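Local coordinates for protein aminoglycoside N(3)-acetyltransferase, AAC(3)-IVa (Escherichia coli, PDB 6MN3) that acetylates the 3-amino group of 2-deoxystreptamine antibiotics with acetyl-CoA, and so probably confers resistance to aminoglycosides such as gentamicin, kanamycin, tobramycin, neomycin and apramycin, at residues A[4-9]-A[38-42]; A[35-39]-A[213-217]; A[56-61]-A[111-116]; A[115-119]-A[134-138]; A[149-155]-A[195-199]. The contacts are given in a common frame with arbitrary orientation. Numbering follows the deposited sequence.

In the fold
Interaction 5 is the buried contact of the set, and interaction 1 lies at the surface. Interactions 2, 3 and 4 are partly buried. Interactions 1 and 2 share Pro38 and Leu39 and touch through Tyr5 and His215, so the N-terminal segment, the loop 38-42 and the hairpin turn 213-216 form one cluster. Interactions 3 and 4 share Gln115 and Ile116; Ile116 of helix 113-117 packs on both strand 59-63 and helix 131-137. Chemistry follows place. Interaction 1 combines backbone hydrogen bonds with salt bridges. Interactions 2 and 3 each have one hydrogen bond beside apolar packing. Interaction 4 is apolar with a charged margin. Interaction 5 packs around an aromatic ring about 9 Å from the zinc ion.

Interaction 1 of 5, residues A[4-9]-A[38-42]; sequences QYEWRK and PLEDG
Residues 4-8 run extended and Lys9 starts helix 9-19; the segments run 33° apart (CA 4 to 9 against CA 38 to 41). A single beta bridge pairs Trp7 with Leu39, CA to CA 4.5 Å. Pro38 follows a cis peptide bond; Leu39 to Gly42 form a type II beta turn. Tyr5 OH bonds to Glu11. Glu6 CA makes a CA-H...O contact with Pro38 O at 3.5 Å. Trp7 N donates to Pro38 O (3.3 Å), and Trp7 O accepts from Glu40 N (2.9 Å). Trp7 has chi1 m and chi2 89°; its CB packs on Leu39 CD2 at 3.6 Å. N-cap residue Arg8, m at chi1 and chi2, points CB away but folds back, NE 3.2 Å from OE1 of Glu40 (chi1 t). OE1 sits off the guanidinium plane, so charge alone acts. Lys9 NZ makes a salt bridge to Asp41 OD2 at 2.8 Å. This pairing joins the lead-in to helix 9-19 with the loop between helices 33-36 and 42-54; Trp7 and Leu39 rest on Leu12.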
# COMPACT_ATOMS: atom_id res chain seq x y z
N GLN A 4 -16.28 9.87 21.90
CA GLN A 4 -16.38 9.46 20.51
C GLN A 4 -17.04 8.09 20.40
O GLN A 4 -16.91 7.24 21.28
CB GLN A 4 -15.00 9.43 19.86
CG GLN A 4 -14.26 10.76 19.92
CD GLN A 4 -13.56 11.11 18.62
OE1 GLN A 4 -13.82 12.16 18.03
NE2 GLN A 4 -12.67 10.23 18.18
N TYR A 5 -17.74 7.88 19.29
CA TYR A 5 -18.52 6.66 19.09
C TYR A 5 -17.61 5.49 18.74
O TYR A 5 -16.76 5.59 17.86
CB TYR A 5 -19.55 6.88 17.99
CG TYR A 5 -20.41 5.67 17.70
CD1 TYR A 5 -21.37 5.24 18.61
CD2 TYR A 5 -20.26 4.96 16.52
CE1 TYR A 5 -22.16 4.14 18.35
CE2 TYR A 5 -21.04 3.85 16.25
CZ TYR A 5 -21.99 3.45 17.17
OH TYR A 5 -22.77 2.35 16.90
N GLU A 6 -17.81 4.37 19.43
CA GLU A 6 -17.09 3.13 19.13
C GLU A 6 -17.87 2.37 18.06
O GLU A 6 -18.98 1.88 18.31
CB GLU A 6 -16.91 2.29 20.39
CG GLU A 6 -16.16 3.01 21.50
CD GLU A 6 -15.66 2.07 22.59
OE1 GLU A 6 -15.73 0.84 22.39
OE2 GLU A 6 -15.19 2.57 23.63
N TRP A 7 -17.30 2.28 16.86
CA TRP A 7 -18.00 1.71 15.72
C TRP A 7 -18.10 0.19 15.83
O TRP A 7 -17.12 -0.49 16.15
CB TRP A 7 -17.30 2.09 14.42
CG TRP A 7 -17.41 3.54 14.10
CD1 TRP A 7 -16.57 4.54 14.49
CD2 TRP A 7 -18.43 4.17 13.32
NE1 TRP A 7 -17.00 5.74 14.00
CE2 TRP A 7 -18.14 5.55 13.28
CE3 TRP A 7 -19.57 3.70 12.65
CZ2 TRP A 7 -18.94 6.46 12.59
CZ3 TRP A 7 -20.36 4.61 11.97
CH2 TRP A 7 -20.04 5.97 11.95
N ARG A 8 -19.29 -0.34 15.55
CA ARG A 8 -19.50 -1.77 15.55
C ARG A 8 -18.99 -2.39 14.25
O ARG A 8 -18.87 -1.73 13.22
CB ARG A 8 -20.98 -2.10 15.75
CG ARG A 8 -21.60 -1.44 16.96
CD ARG A 8 -21.30 -2.22 18.23
NE ARG A 8 -21.80 -1.54 19.42
CZ ARG A 8 -23.00 -1.75 19.95
NH1 ARG A 8 -23.83 -2.63 19.40
NH2 ARG A 8 -23.37 -1.09 21.04
N LYS A 9 -18.70 -3.69 14.32
CA LYS A 9 -18.16 -4.40 13.16
C LYS A 9 -19.13 -4.34 11.98
O LYS A 9 -18.73 -4.05 10.85
CB LYS A 9 -17.85 -5.85 13.53
CG LYS A 9 -16.43 -6.06 14.02
CD LYS A 9 -16.41 -6.82 15.34
CE LYS A 9 -17.13 -8.15 15.23
NZ LYS A 9 -17.12 -8.90 16.52
N PRO A 38 -11.94 5.13 17.59
CA PRO A 38 -12.18 3.84 18.25
C PRO A 38 -13.24 2.95 17.60
O PRO A 38 -14.23 3.44 17.05
CB PRO A 38 -12.64 4.26 19.65
CG PRO A 38 -13.31 5.56 19.44
CD PRO A 38 -12.58 6.24 18.31
N LEU A 39 -13.01 1.64 17.66
CA LEU A 39 -13.96 0.64 17.22
C LEU A 39 -14.15 -0.39 18.32
O LEU A 39 -13.27 -0.60 19.16
CB LEU A 39 -13.48 -0.09 15.96
CG LEU A 39 -12.73 0.71 14.90
CD1 LEU A 39 -12.01 -0.22 13.95
CD2 LEU A 39 -13.70 1.60 14.16
N GLU A 40 -15.32 -1.03 18.32
CA GLU A 40 -15.50 -2.20 19.15
C GLU A 40 -14.74 -3.37 18.54
O GLU A 40 -14.87 -3.65 17.34
CB GLU A 40 -16.98 -2.54 19.29
CG GLU A 40 -17.28 -3.52 20.41
CD GLU A 40 -18.64 -3.28 21.04
OE1 GLU A 40 -19.65 -3.71 20.46
OE2 GLU A 40 -18.69 -2.66 22.13
N ASP A 41 -13.92 -4.03 19.36
CA ASP A 41 -13.07 -5.18 19.05
C ASP A 41 -11.77 -4.77 18.36
O ASP A 41 -11.00 -5.66 17.96
CB ASP A 41 -13.78 -6.25 18.21
CG ASP A 41 -14.84 -7.00 19.00
OD1 ASP A 41 -14.58 -7.36 20.17
OD2 ASP A 41 -15.94 -7.22 18.45
N GLY A 42 -11.49 -3.48 18.20
CA GLY A 42 -10.17 -3.01 17.84
C GLY A 42 -9.71 -3.39 16.44
O GLY A 42 -10.51 -3.56 15.52
O HOH W 1 -18.34 -5.03 17.32

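Interaction 2 of 5, residues A[35-39]-A[213-217]; sequences SVRPL and VGHAF
His215 carries much of this contact. Its chi1 is m and chi2 -98°, which sets the imidazole beside Arg37 O and the Pro38 ring: CD2 is 3.4 Å from Arg37 O, and NE2 is 3.3 Å from Pro38 CD. NE2 bonds to Tyr5 O. Residues 213-216 form a type II' beta turn, the link between strands 208-213 and 216-222. Gly214 sits in it at phi 65°, psi -130°. A CB there would clash with Val36 CG1. Helix 33-36 ends and Arg37 leaves helical geometry before the cis peptide to Pro38. Val36 and Ala216 are in register, CA to CA 4.6 Å. Val36, t at chi1, packs CG2 on Ala216 CB (3.6 Å), with CG1 3.7 Å from Val213 O. Ser35, also t, puts OG 3.3 Å from Ala216 CB. His215 N donates to Val36 O at 3.2 Å, so the helix end gives a carbonyl to the hairpin turn. The Val36-Ala216 pair packs on one part, the His215 ring against Pro38 on another.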
# COMPACT_ATOMS: atom_id res chain seq x y z
N SER A 35 -6.46 6.65 12.93
CA SER A 35 -7.51 7.43 12.28
C SER A 35 -8.87 6.75 12.37
O SER A 35 -9.89 7.43 12.49
CB SER A 35 -7.13 7.68 10.82
OG SER A 35 -8.06 8.55 10.19
N VAL A 36 -8.90 5.42 12.32
CA VAL A 36 -10.17 4.70 12.32
C VAL A 36 -10.72 4.59 13.74
O VAL A 36 -11.93 4.71 13.95
CB VAL A 36 -9.99 3.32 11.68
CG1 VAL A 36 -11.32 2.60 11.60
CG2 VAL A 36 -9.37 3.46 10.30
N ARG A 37 -9.84 4.37 14.72
CA ARG A 37 -10.15 4.22 16.14
C ARG A 37 -11.03 5.36 16.62
O ARG A 37 -10.92 6.49 16.12
CB ARG A 37 -8.83 4.14 16.93
CG ARG A 37 -8.87 4.62 18.36
CD ARG A 37 -7.60 4.23 19.11
NE ARG A 37 -6.53 5.19 18.87
CZ ARG A 37 -5.39 5.22 19.56
NH1 ARG A 37 -5.17 4.34 20.53
NH2 ARG A 37 -4.47 6.13 19.28
N PRO A 38 -11.94 5.13 17.59
CA PRO A 38 -12.18 3.84 18.25
C PRO A 38 -13.24 2.95 17.60
O PRO A 38 -14.23 3.44 17.05
CB PRO A 38 -12.64 4.26 19.65
CG PRO A 38 -13.31 5.56 19.44
CD PRO A 38 -12.58 6.24 18.31
N LEU A 39 -13.01 1.64 17.66
CA LEU A 39 -13.96 0.64 17.22
C LEU A 39 -14.15 -0.39 18.32
O LEU A 39 -13.27 -0.60 19.16
CB LEU A 39 -13.48 -0.09 15.96
CG LEU A 39 -12.73 0.71 14.90
CD1 LEU A 39 -12.01 -0.22 13.95
CD2 LEU A 39 -13.70 1.60 14.16
N VAL A 213 -14.90 5.51 7.03
CA VAL A 213 -14.78 4.17 7.57
C VAL A 213 -14.34 4.33 9.01
O VAL A 213 -13.22 4.78 9.28
CB VAL A 213 -13.78 3.30 6.79
CG1 VAL A 213 -13.53 2.00 7.52
CG2 VAL A 213 -14.29 3.04 5.38
N GLY A 214 -15.22 3.99 9.95
CA GLY A 214 -14.96 4.35 11.33
C GLY A 214 -14.97 5.86 11.45
O GLY A 214 -15.89 6.53 10.97
N HIS A 215 -13.94 6.41 12.08
CA HIS A 215 -13.77 7.85 12.14
C HIS A 215 -12.87 8.38 11.02
O HIS A 215 -12.65 9.59 10.94
CB HIS A 215 -13.19 8.27 13.49
CG HIS A 215 -14.06 7.90 14.66
ND1 HIS A 215 -14.91 8.80 15.25
CD2 HIS A 215 -14.21 6.74 15.33
CE1 HIS A 215 -15.55 8.20 16.24
NE2 HIS A 215 -15.14 6.95 16.31
N ALA A 216 -12.38 7.50 10.15
CA ALA A 216 -11.34 7.86 9.20
C ALA A 216 -11.93 8.35 7.88
O ALA A 216 -12.96 7.85 7.42
CB ALA A 216 -10.43 6.67 8.94
N PHE A 217 -11.26 9.34 7.29
CA PHE A 217 -11.48 9.68 5.89
C PHE A 217 -10.88 8.57 5.03
O PHE A 217 -9.67 8.32 5.08
CB PHE A 217 -10.83 11.03 5.60
CG PHE A 217 -10.97 11.48 4.17
CD1 PHE A 217 -9.84 11.66 3.37
CD2 PHE A 217 -12.21 11.74 3.63
CE1 PHE A 217 -9.97 12.08 2.06
CE2 PHE A 217 -12.34 12.17 2.31
CZ PHE A 217 -11.21 12.33 1.53

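Interaction 3 of 5, residues A[56-61]-A[111-116]; sequences PGGTLV and PQAEQI
Residues 59-61 are extended and begin strand 59-63 of the mixed central sheet, after the segment Pro56 to Gly58. Residues 113-116 are the start of a short helix, with Gln112 at its N-cap position. This is strand-to-helix packing in an alpha/beta fold, with the helix laid against one face of the sheet. Nearest in backbone are Thr59 and Gln112, CA to CA 5.7 Å. Thr59 and Val61 point CB toward the helix. Leu60 points away, to the helix 42-54 side of the sheet, as alternation in a strand requires. Pro111 lies over the carbonyls of 56-58: its CG is 3.4 Å from Pro56 O and 3.5 Å from Gly57 O, and its CD is 3.2 Å from Gly58 O. Ile116, m at chi1 and t at chi2, turns CD1 to the strand, 3.7 Å from Val61 CG2 and 4.1 Å from Thr59 CG2. Thr59 CG2 also lies 3.7 Å from Ala113 N. Beyond the pair, Ile116 reaches Val26 of the adjacent strand and Val135 of helix 131-137. The polar link is made where the helix begins: Thr59, with chi1 m, accepts at OG1 from Gln112 N at 2.8 Å, with an N-H...O angle of 144°.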
# COMPACT_ATOMS: atom_id res chain seq x y z
N PRO A 56 -16.33 -14.57 1.16
CA PRO A 56 -15.44 -15.73 1.00
C PRO A 56 -14.68 -15.75 -0.31
O PRO A 56 -13.62 -16.39 -0.38
CB PRO A 56 -16.41 -16.92 1.09
CG PRO A 56 -17.63 -16.38 1.77
CD PRO A 56 -17.74 -14.96 1.33
N GLY A 57 -15.16 -15.07 -1.34
CA GLY A 57 -14.47 -15.05 -2.61
C GLY A 57 -13.42 -13.96 -2.70
O GLY A 57 -12.53 -14.01 -3.55
N GLY A 58 -13.51 -12.96 -1.81
CA GLY A 58 -12.59 -11.85 -1.86
C GLY A 58 -11.25 -12.16 -1.22
O GLY A 58 -11.10 -13.06 -0.40
N THR A 59 -10.25 -11.37 -1.62
CA THR A 59 -8.90 -11.51 -1.09
C THR A 59 -8.43 -10.16 -0.57
O THR A 59 -8.49 -9.16 -1.29
CB THR A 59 -7.93 -12.04 -2.15
OG1 THR A 59 -8.38 -13.32 -2.60
CG2 THR A 59 -6.53 -12.16 -1.57
N LEU A 60 -7.97 -10.14 0.68
CA LEU A 60 -7.51 -8.93 1.35
C LEU A 60 -5.99 -8.90 1.37
O LEU A 60 -5.36 -9.87 1.78
CB LEU A 60 -8.06 -8.86 2.77
CG LEU A 60 -7.52 -7.76 3.68
CD1 LEU A 60 -7.89 -6.39 3.14
CD2 LEU A 60 -8.04 -7.95 5.10
N VAL A 61 -5.41 -7.78 0.93
CA VAL A 61 -3.97 -7.63 0.84
C VAL A 61 -3.55 -6.38 1.62
O VAL A 61 -4.23 -5.35 1.57
CB VAL A 61 -3.48 -7.54 -0.62
CG1 VAL A 61 -1.98 -7.73 -0.69
CG2 VAL A 61 -4.19 -8.57 -1.48
N PRO A 111 -8.87 -16.38 -1.63
CA PRO A 111 -8.59 -17.33 -2.72
C PRO A 111 -7.50 -16.88 -3.67
O PRO A 111 -7.04 -17.69 -4.48
CB PRO A 111 -9.94 -17.45 -3.45
CG PRO A 111 -10.96 -16.90 -2.49
CD PRO A 111 -10.25 -15.86 -1.69
N GLN A 112 -7.06 -15.62 -3.59
CA GLN A 112 -6.05 -15.08 -4.49
C GLN A 112 -4.74 -14.76 -3.77
O GLN A 112 -3.84 -14.17 -4.38
CB GLN A 112 -6.58 -13.83 -5.18
CG GLN A 112 -6.13 -13.67 -6.61
CD GLN A 112 -6.92 -14.51 -7.57
OE1 GLN A 112 -8.15 -14.47 -7.59
NE2 GLN A 112 -6.23 -15.30 -8.39
N ALA A 113 -4.61 -15.14 -2.50
CA ALA A 113 -3.44 -14.76 -1.71
C ALA A 113 -2.16 -15.36 -2.28
O ALA A 113 -1.13 -14.69 -2.32
CB ALA A 113 -3.63 -15.20 -0.26
N GLU A 114 -2.22 -16.61 -2.71
CA GLU A 114 -1.04 -17.28 -3.25
C GLU A 114 -0.50 -16.55 -4.48
O GLU A 114 0.72 -16.42 -4.64
CB GLU A 114 -1.37 -18.74 -3.58
CG GLU A 114 -2.44 -18.96 -4.68
CD GLU A 114 -3.77 -18.26 -4.42
OE1 GLU A 114 -4.08 -17.94 -3.25
OE2 GLU A 114 -4.49 -17.98 -5.41
N GLN A 115 -1.38 -16.06 -5.35
CA GLN A 115 -0.93 -15.44 -6.59
C GLN A 115 -0.30 -14.08 -6.33
O GLN A 115 0.65 -13.68 -7.01
CB GLN A 115 -2.10 -15.33 -7.57
CG GLN A 115 -1.69 -15.16 -9.02
CD GLN A 115 -2.79 -14.53 -9.84
OE1 GLN A 115 -3.91 -15.03 -9.89
NE2 GLN A 115 -2.48 -13.42 -10.50
N ILE A 116 -0.83 -13.34 -5.35
CA ILE A 116 -0.31 -12.02 -5.02
C ILE A 116 0.99 -12.11 -4.23
O ILE A 116 1.81 -11.18 -4.28
CB ILE A 116 -1.40 -11.24 -4.26
CG1 ILE A 116 -2.60 -11.01 -5.17
CG2 ILE A 116 -0.88 -9.92 -3.71
CD1 ILE A 116 -3.91 -10.85 -4.44

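Interaction 4 of 5, residues A[115-119]-A[134-138]; sequences QIISD and RVHEL
The end of helix 113-117 meets the end of helix 131-137. The backbones come nearest at Ile116 and Arg134, CA to CA 5.1 Å. Apolar packing centres on Ile116, m at chi1 and t at chi2. Its CG2 lies 4.0 Å from Val135 CG2, and its CG1 3.9 Å from Leu138 CD1. Among mixed contacts, Gln115 is t at chi1 and chi2; its NE2 is 3.4 Å from Leu138 CD1. The charged contact lies past the helix, where Asp119 sits in an extended backbone. Arg134, m at chi1 and chi2, sends its guanidinium there, and NH2 is 3.1 Å from Asp119 OD2. That oxygen lies over one face of the group, so the salt bridge rests on charge alone, and the position of Asp119 OD2 is less certain. Ser118 OG donates to Asp119 OD1 at 2.9 Å. Ile116 and Val135 both also touch Val26 of strand 26-31. This is helix-helix packing in the layer over one face of the central sheet, as in alpha/beta folds.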
# COMPACT_ATOMS: atom_id res chain seq x y z
N GLN A 115 -1.38 -16.06 -5.35
CA GLN A 115 -0.93 -15.44 -6.59
C GLN A 115 -0.30 -14.08 -6.33
O GLN A 115 0.65 -13.68 -7.01
CB GLN A 115 -2.10 -15.33 -7.57
CG GLN A 115 -1.69 -15.16 -9.02
CD GLN A 115 -2.79 -14.53 -9.84
OE1 GLN A 115 -3.91 -15.03 -9.89
NE2 GLN A 115 -2.48 -13.42 -10.50
N ILE A 116 -0.83 -13.34 -5.35
CA ILE A 116 -0.31 -12.02 -5.02
C ILE A 116 0.99 -12.11 -4.23
O ILE A 116 1.81 -11.18 -4.28
CB ILE A 116 -1.40 -11.24 -4.26
CG1 ILE A 116 -2.60 -11.01 -5.17
CG2 ILE A 116 -0.88 -9.92 -3.71
CD1 ILE A 116 -3.91 -10.85 -4.44
N ILE A 117 1.24 -13.22 -3.54
CA ILE A 117 2.37 -13.35 -2.63
C ILE A 117 3.55 -14.13 -3.23
O ILE A 117 4.69 -13.95 -2.78
CB ILE A 117 1.89 -13.99 -1.31
CG1 ILE A 117 0.98 -13.01 -0.55
CG2 ILE A 117 3.03 -14.45 -0.43
CD1 ILE A 117 1.65 -11.70 -0.22
N SER A 118 3.32 -14.92 -4.28
CA SER A 118 4.25 -15.96 -4.69
C SER A 118 5.64 -15.45 -5.09
O SER A 118 6.60 -16.23 -5.04
CB SER A 118 3.66 -16.74 -5.87
OG SER A 118 3.69 -15.96 -7.05
N ASP A 119 5.78 -14.19 -5.47
CA ASP A 119 6.99 -13.80 -6.18
C ASP A 119 8.19 -13.63 -5.25
O ASP A 119 8.03 -13.26 -4.08
CB ASP A 119 6.75 -12.50 -6.94
CG ASP A 119 5.75 -12.66 -8.06
OD1 ASP A 119 5.14 -13.74 -8.16
OD2 ASP A 119 5.58 -11.70 -8.84
N ARG A 134 0.76 -7.57 -8.83
CA ARG A 134 -0.19 -8.68 -8.93
C ARG A 134 -1.60 -8.23 -8.57
O ARG A 134 -2.57 -8.77 -9.11
CB ARG A 134 0.27 -9.84 -8.05
CG ARG A 134 1.65 -10.37 -8.39
CD ARG A 134 1.66 -11.02 -9.77
NE ARG A 134 2.85 -10.65 -10.54
CZ ARG A 134 3.72 -11.53 -11.04
NH1 ARG A 134 3.54 -12.83 -10.84
NH2 ARG A 134 4.77 -11.10 -11.73
N VAL A 135 -1.73 -7.26 -7.67
CA VAL A 135 -3.04 -6.67 -7.41
C VAL A 135 -3.53 -5.90 -8.63
O VAL A 135 -4.71 -5.96 -8.99
CB VAL A 135 -2.98 -5.77 -6.16
CG1 VAL A 135 -4.23 -4.91 -6.05
CG2 VAL A 135 -2.79 -6.61 -4.90
N HIS A 136 -2.62 -5.19 -9.30
CA HIS A 136 -2.99 -4.41 -10.48
C HIS A 136 -3.46 -5.31 -11.61
O HIS A 136 -4.44 -4.99 -12.30
CB HIS A 136 -1.80 -3.55 -10.92
CG HIS A 136 -2.04 -2.79 -12.19
ND1 HIS A 136 -1.69 -3.29 -13.43
CD2 HIS A 136 -2.59 -1.58 -12.41
CE1 HIS A 136 -2.01 -2.41 -14.36
NE2 HIS A 136 -2.56 -1.36 -13.77
N GLU A 137 -2.79 -6.44 -11.82
CA GLU A 137 -3.18 -7.33 -12.91
C GLU A 137 -4.46 -8.10 -12.60
O GLU A 137 -5.10 -8.61 -13.52
CB GLU A 137 -2.04 -8.30 -13.24
CG GLU A 137 -2.20 -9.70 -12.67
CD GLU A 137 -1.09 -10.64 -13.14
OE1 GLU A 137 -0.58 -10.45 -14.26
OE2 GLU A 137 -0.73 -11.56 -12.38
N LEU A 138 -4.86 -8.17 -11.33
CA LEU A 138 -6.11 -8.81 -10.94
C LEU A 138 -7.24 -7.81 -10.77
O LEU A 138 -8.28 -8.15 -10.19
CB LEU A 138 -5.91 -9.61 -9.65
CG LEU A 138 -5.21 -10.96 -9.82
CD1 LEU A 138 -4.38 -11.30 -8.60
CD2 LEU A 138 -6.21 -12.07 -10.12

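Interaction 5 of 5, residues A[149-155]-A[195-199]; sequences HDANTTL and FALAD
The Phe195 ring (chi1 m, chi2 5°) lies under Leu155 (m, t), whose CB stands 3.9 Å from the ring centroid, 15° off the normal, in a CH-pi contact. Leu155 CD1 is 3.6 Å from Phe195 CG and 4.0 Å from Ala198 CB. Residues 149-151 form a 3-10 turn. Asn152, at the centre of an inverse gamma turn, leads into helix 154-161; Asn152 OD1 accepts a weak capping bond from Thr154 N at 3.4 Å. The backbones come nearest at His149 with Ala196, CA to CA 5.1 Å, and at Asp150 with Phe195, 5.0 Å. His149 O meets Phe195 CB at 3.2 Å. The His149 ring, chi1 m, has Ala198 CB over one face. His149 ND1 accepts from Asn152 ND2 at 3.1 Å. Asp199 OD1 is 3.4 Å from His149 CD2. Phe195 is edge-to-face with Phe241 and with His156, which with Cys192 and Glu159 may form a catalytic triad. The Phe195 side chain is about 9 Å from the zinc ion. The segments are joined mainly by apolar and aromatic contact, with oxygen atoms at the ring edges, while His149 is held by Asn152 of its own segment and by Gln208, and Asp199 by Arg219 and Gln208.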
# COMPACT_ATOMS: atom_id res chain seq x y z
N HIS A 149 -2.22 9.85 -0.12
CA HIS A 149 -1.62 9.15 -1.24
C HIS A 149 -0.12 8.96 -1.10
O HIS A 149 0.47 8.21 -1.88
CB HIS A 149 -1.93 9.89 -2.55
CG HIS A 149 -3.26 9.55 -3.12
ND1 HIS A 149 -3.49 8.41 -3.86
CD2 HIS A 149 -4.46 10.19 -3.06
CE1 HIS A 149 -4.75 8.36 -4.24
NE2 HIS A 149 -5.36 9.43 -3.76
N ASP A 150 0.51 9.61 -0.11
CA ASP A 150 1.92 9.37 0.14
C ASP A 150 2.18 7.93 0.57
O ASP A 150 3.33 7.47 0.48
CB ASP A 150 2.44 10.33 1.21
CG ASP A 150 1.71 10.19 2.53
OD1 ASP A 150 0.55 9.73 2.53
OD2 ASP A 150 2.30 10.55 3.58
N ALA A 151 1.15 7.21 1.01
CA ALA A 151 1.25 5.79 1.33
C ALA A 151 0.72 4.90 0.22
O ALA A 151 0.76 3.68 0.36
CB ALA A 151 0.51 5.49 2.64
N ASN A 152 0.23 5.49 -0.87
CA ASN A 152 -0.28 4.72 -2.01
C ASN A 152 0.87 4.04 -2.74
O ASN A 152 1.41 4.58 -3.71
CB ASN A 152 -1.07 5.62 -2.96
CG ASN A 152 -1.87 4.83 -3.98
OD1 ASN A 152 -1.70 3.62 -4.12
ND2 ASN A 152 -2.74 5.52 -4.70
N THR A 153 1.24 2.84 -2.28
CA THR A 153 2.40 2.14 -2.83
C THR A 153 2.26 1.90 -4.33
O THR A 153 3.27 1.88 -5.05
CB THR A 153 2.60 0.82 -2.09
OG1 THR A 153 2.93 1.09 -0.72
CG2 THR A 153 3.71 -0.01 -2.71
N THR A 154 1.03 1.75 -4.82
CA THR A 154 0.82 1.51 -6.25
C THR A 154 1.41 2.63 -7.10
O THR A 154 1.80 2.40 -8.25
CB THR A 154 -0.68 1.34 -6.53
OG1 THR A 154 -1.18 0.21 -5.79
CG2 THR A 154 -0.94 1.11 -8.01
N LEU A 155 1.50 3.85 -6.55
CA LEU A 155 2.13 4.94 -7.28
C LEU A 155 3.60 4.66 -7.55
O LEU A 155 4.13 5.05 -8.60
CB LEU A 155 1.96 6.25 -6.52
CG LEU A 155 0.56 6.87 -6.62
CD1 LEU A 155 0.46 8.13 -5.78
CD2 LEU A 155 0.20 7.15 -8.07
N PHE A 195 3.05 12.72 -3.83
CA PHE A 195 2.03 11.75 -4.21
C PHE A 195 0.62 12.30 -4.01
O PHE A 195 -0.32 11.80 -4.64
CB PHE A 195 2.19 10.45 -3.41
CG PHE A 195 3.25 9.53 -3.94
CD1 PHE A 195 4.06 9.91 -4.99
CD2 PHE A 195 3.44 8.28 -3.37
CE1 PHE A 195 5.04 9.06 -5.48
CE2 PHE A 195 4.41 7.42 -3.85
CZ PHE A 195 5.21 7.82 -4.91
N ALA A 196 0.46 13.31 -3.15
CA ALA A 196 -0.85 13.90 -2.91
C ALA A 196 -1.42 14.57 -4.15
O ALA A 196 -2.62 14.87 -4.17
CB ALA A 196 -0.77 14.90 -1.75
N LEU A 197 -0.59 14.83 -5.16
CA LEU A 197 -1.12 15.35 -6.42
C LEU A 197 -2.12 14.40 -7.05
O LEU A 197 -3.09 14.83 -7.69
CB LEU A 197 0.03 15.62 -7.40
CG LEU A 197 1.05 16.70 -7.02
CD1 LEU A 197 2.19 16.72 -8.03
CD2 LEU A 197 0.39 18.06 -6.92
N ALA A 198 -1.90 13.09 -6.89
CA ALA A 198 -2.81 12.10 -7.45
C ALA A 198 -4.22 12.24 -6.90
O ALA A 198 -5.18 11.83 -7.57
CB ALA A 198 -2.28 10.69 -7.19
N ASP A 199 -4.38 12.81 -5.70
CA ASP A 199 -5.71 12.99 -5.13
C ASP A 199 -6.58 13.84 -6.04
O ASP A 199 -7.71 13.47 -6.36
CB ASP A 199 -5.60 13.61 -3.74
CG ASP A 199 -6.86 13.43 -2.92
OD1 ASP A 199 -7.10 12.29 -2.46
OD2 ASP A 199 -7.60 14.41 -2.74